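Local coordinates for thioesterase (PDB 3QMW), which probably hydrolyses thioesters as an alpha/beta-hydrolase thioesterase of the prodiginine biosynthetic pathway in Streptomyces coelicolor, at residues G133-A136 / D142-D145; R158-L163 / A210-T215. All blocks are in the same frame, centred on the assembly; numbering follows the deposited sequence.

Interaction 1: residues G133-A136 / D142-D145; sequences GSRA and DRAD
Arg135 and Asp142 face each other from two irregular loop segments, 133-136 and 142-145, whose backbones stay well apart: their CA atoms, 11.8 Å from one another, are the nearest such pair. Side chains alone bridge that gap. With CG set between the backbone N and the carbonyl carbon, Arg135 is extended through chi2 and bends at chi3, which brings its guanidinium up to the aspartate. NH1 of Arg135 gives a salt-bridging hydrogen bond to OD1 of Asp142 at 2.9 Å. The oxygen lies in the guanidinium plane, at its edge, and is approached on its syn side, 26° out of the carboxylate plane. The bond is not straight, with an N-H...O angle of 135°, and the two flat groups are turned 43° against each other. NH1 also hydrogen-bonds the carbonyl O of Leu139, in the short linker between the segments. This is the loop that leaves strand 129-132 of the alpha/beta-hydrolase sheet and leads to helix 150-159, and the arginine ties its start to its later course. Without the guanidinium, as with an alanine here, the Asp142 carboxylate is likely to lose this cationic mate and the Leu139 carbonyl this donor. Arg143 adds a lighter contact: its CD lies 4.0 Å from NH2 of Arg135, approaching obliquely. The two guanidinium planes are nearly perpendicular. Arg143 turns its own charge toward Asp145, where NH2 of Arg143 and OD2 of Asp145 are 3.4 Å apart, an attraction of charges without a directed N-H.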
# COMPACT_ATOMS: atom_id res chain seq x y z
N GLY D 133 16.85 2.99 -3.99
CA GLY D 133 17.87 4.01 -4.23
C GLY D 133 19.30 3.54 -4.04
O GLY D 133 20.15 4.31 -3.59
N SER D 134 19.59 2.29 -4.39
CA SER D 134 20.94 1.74 -4.23
C SER D 134 21.42 1.01 -5.48
O SER D 134 20.71 0.16 -6.02
CB SER D 134 21.00 0.79 -3.03
OG SER D 134 22.28 0.22 -2.89
N ARG D 135 22.61 1.36 -5.95
CA ARG D 135 23.30 0.62 -7.02
C ARG D 135 23.69 -0.78 -6.54
O ARG D 135 23.71 -1.05 -5.33
CB ARG D 135 24.56 1.36 -7.45
CG ARG D 135 25.59 1.52 -6.31
CD ARG D 135 26.80 2.31 -6.71
NE ARG D 135 26.46 3.59 -7.31
CZ ARG D 135 27.35 4.50 -7.66
NH1 ARG D 135 28.65 4.30 -7.46
NH2 ARG D 135 26.94 5.64 -8.22
N ALA D 136 24.03 -1.65 -7.48
CA ALA D 136 24.51 -2.98 -7.13
C ALA D 136 25.84 -2.90 -6.36
O ALA D 136 26.66 -2.04 -6.65
CB ALA D 136 24.68 -3.81 -8.39
N ASP D 142 33.66 4.07 -6.10
CA ASP D 142 34.22 5.16 -6.92
C ASP D 142 34.02 6.58 -6.37
O ASP D 142 34.78 7.50 -6.73
CB ASP D 142 33.71 5.09 -8.38
CG ASP D 142 32.24 5.50 -8.53
OD1 ASP D 142 31.44 5.23 -7.61
OD2 ASP D 142 31.89 6.07 -9.59
N ARG D 143 33.01 6.77 -5.52
CA ARG D 143 32.72 8.10 -4.96
C ARG D 143 33.46 8.26 -3.64
O ARG D 143 33.64 7.30 -2.90
CB ARG D 143 31.22 8.28 -4.75
CG ARG D 143 30.38 8.16 -6.03
CD ARG D 143 28.91 8.00 -5.70
NE ARG D 143 28.40 9.17 -4.98
CZ ARG D 143 28.06 10.33 -5.54
NH1 ARG D 143 28.16 10.51 -6.85
NH2 ARG D 143 27.62 11.32 -4.77
N ALA D 144 33.89 9.49 -3.37
CA ALA D 144 34.63 9.82 -2.14
C ALA D 144 34.10 11.14 -1.58
O ALA D 144 34.84 12.12 -1.46
CB ALA D 144 36.12 9.92 -2.43
N ASP D 145 32.81 11.15 -1.25
CA ASP D 145 32.14 12.36 -0.78
C ASP D 145 32.22 12.53 0.73
O ASP D 145 32.00 13.62 1.25
CB ASP D 145 30.68 12.41 -1.26
CG ASP D 145 30.56 12.78 -2.74
OD1 ASP D 145 31.43 12.37 -3.55
OD2 ASP D 145 29.61 13.50 -3.10

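Interaction 2: residues R158-L163 / A210-T215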
# COMPACT_ATOMS: atom_id res chain seq x y z
N ARG D 158 21.73 18.43 -0.69
CA ARG D 158 20.66 19.34 -1.14
C ARG D 158 20.22 19.06 -2.57
O ARG D 158 19.03 19.06 -2.86
CB ARG D 158 21.10 20.79 -1.04
CG ARG D 158 20.04 21.80 -1.49
CD ARG D 158 20.49 23.25 -1.27
NE ARG D 158 20.91 23.50 0.12
CZ ARG D 158 22.13 23.89 0.51
NH1 ARG D 158 23.12 24.10 -0.36
NH2 ARG D 158 22.36 24.07 1.81
N ASP D 159 21.19 18.82 -3.45
CA ASP D 159 20.92 18.58 -4.87
C ASP D 159 20.39 17.16 -5.11
O ASP D 159 19.88 16.87 -6.20
CB ASP D 159 22.18 18.84 -5.71
CG ASP D 159 22.68 20.28 -5.60
OD1 ASP D 159 21.85 21.21 -5.50
OD2 ASP D 159 23.91 20.48 -5.62
N LEU D 160 20.53 16.29 -4.12
CA LEU D 160 19.93 14.94 -4.15
C LEU D 160 18.56 14.90 -3.46
O LEU D 160 17.90 13.87 -3.48
CB LEU D 160 20.86 13.91 -3.49
CG LEU D 160 22.12 13.44 -4.24
CD1 LEU D 160 22.94 12.48 -3.38
CD2 LEU D 160 21.77 12.78 -5.56
N GLY D 161 18.14 16.02 -2.85
CA GLY D 161 16.83 16.12 -2.22
C GLY D 161 16.79 15.77 -0.74
O GLY D 161 15.71 15.54 -0.18
N GLY D 162 17.95 15.75 -0.09
CA GLY D 162 18.07 15.33 1.30
C GLY D 162 17.75 16.39 2.33
O GLY D 162 17.24 16.08 3.41
N LEU D 163 18.06 17.64 2.00
CA LEU D 163 17.65 18.77 2.83
C LEU D 163 17.36 20.00 1.96
O LEU D 163 18.21 20.43 1.17
CB LEU D 163 18.70 19.08 3.92
CG LEU D 163 20.14 19.50 3.56
CD1 LEU D 163 20.23 20.99 3.19
CD2 LEU D 163 21.06 19.22 4.73
N ALA D 210 14.44 10.44 -10.99
CA ALA D 210 15.19 11.66 -10.81
C ALA D 210 16.42 11.45 -9.95
O ALA D 210 16.85 12.35 -9.27
CB ALA D 210 14.32 12.69 -10.20
N ASP D 211 16.92 10.22 -9.94
CA ASP D 211 18.07 9.85 -9.15
C ASP D 211 19.29 9.48 -9.98
O ASP D 211 19.28 8.52 -10.70
CB ASP D 211 17.65 8.63 -8.35
CG ASP D 211 18.68 8.20 -7.41
OD1 ASP D 211 19.61 8.95 -7.21
OD2 ASP D 211 18.55 7.10 -6.86
N PRO D 212 20.37 10.23 -9.84
CA PRO D 212 21.65 9.88 -10.47
C PRO D 212 22.39 8.72 -9.81
O PRO D 212 22.94 7.87 -10.49
CB PRO D 212 22.47 11.16 -10.35
CG PRO D 212 21.47 12.25 -10.12
CD PRO D 212 20.35 11.62 -9.36
N ILE D 213 22.38 8.69 -8.48
CA ILE D 213 23.21 7.75 -7.72
C ILE D 213 22.67 6.31 -7.78
O ILE D 213 23.39 5.36 -7.46
CB ILE D 213 23.38 8.20 -6.23
CG1 ILE D 213 23.77 9.69 -6.16
CG2 ILE D 213 24.42 7.35 -5.50
CD1 ILE D 213 24.87 10.10 -7.15
N ALA D 214 21.41 6.16 -8.18
CA ALA D 214 20.84 4.84 -8.46
C ALA D 214 19.98 4.88 -9.72
O ALA D 214 18.76 5.00 -9.64
CB ALA D 214 20.04 4.34 -7.26
N THR D 215 20.64 4.80 -10.88
CA THR D 215 19.97 4.74 -12.18
C THR D 215 19.45 3.33 -12.45
O THR D 215 19.97 2.36 -11.88
CB THR D 215 20.91 5.15 -13.34
OG1 THR D 215 22.10 4.35 -13.32
CG2 THR D 215 21.30 6.62 -13.24
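The loop after strand 203-208, which carries the probable acid of a Ser-His-Asp triad, meets the end of helix 150-159 through Leu160, Pro212 and Ile213. Leu160 presents both methyls to Ile213: CD2 of Leu160 comes to 3.7 Å from CG1 of Ile213, and CD1 of Leu160 sits 4.0 Å from that same CG1. The side chains cross at about a right angle, both tips of the leucine fork against this first carbon of the ethyl branch. Ile213 holds CG1 beside its backbone N (chi1 -48°), on the side that faces the leucine. More loosely, CD2 of Leu160 touches the proline ring, 4.2 Å from CD of Pro212. Just beyond, Gly161 closes the helix in a Schellman motif, its N bonded to O of Arg158 at 3.2 Å; at its backbone angles a side chain would collide with O of Leu160, which calls for glycine. Asp211 turns OD1 to the amides that follow it, accepting weak bonds from N of Ile213 (3.1 Å) and N of Ala214 (3.5 Å). The same oxygen bonds ND1 of His239. An aspartate weakly held by loop amides and paired with a histidine is consistent with the charge-relay arrangement of alpha/beta hydrolases.

Interaction 1 closes within the loop between strand 129-132 and helix 150-159 before interaction 2 opens at the end of that helix, so the two come in series along the chain. Their centres are about 11 Å apart, on the same side of the chain's centre. Strands 129-132 and 203-208 are neighbours in the parallel sheet, and the loops that follow them pack together: CB of Ala214 lies 3.4 Å from C of Gly133, while Ile213 touches both Arg135 and Arg143. Ile213 thus stands between the salt-bridged loop and the helix end, beside His239. Interaction 2 and this packing link the chain from strand 129-132 through helix 150-159 to the loop of the probable triad aspartate.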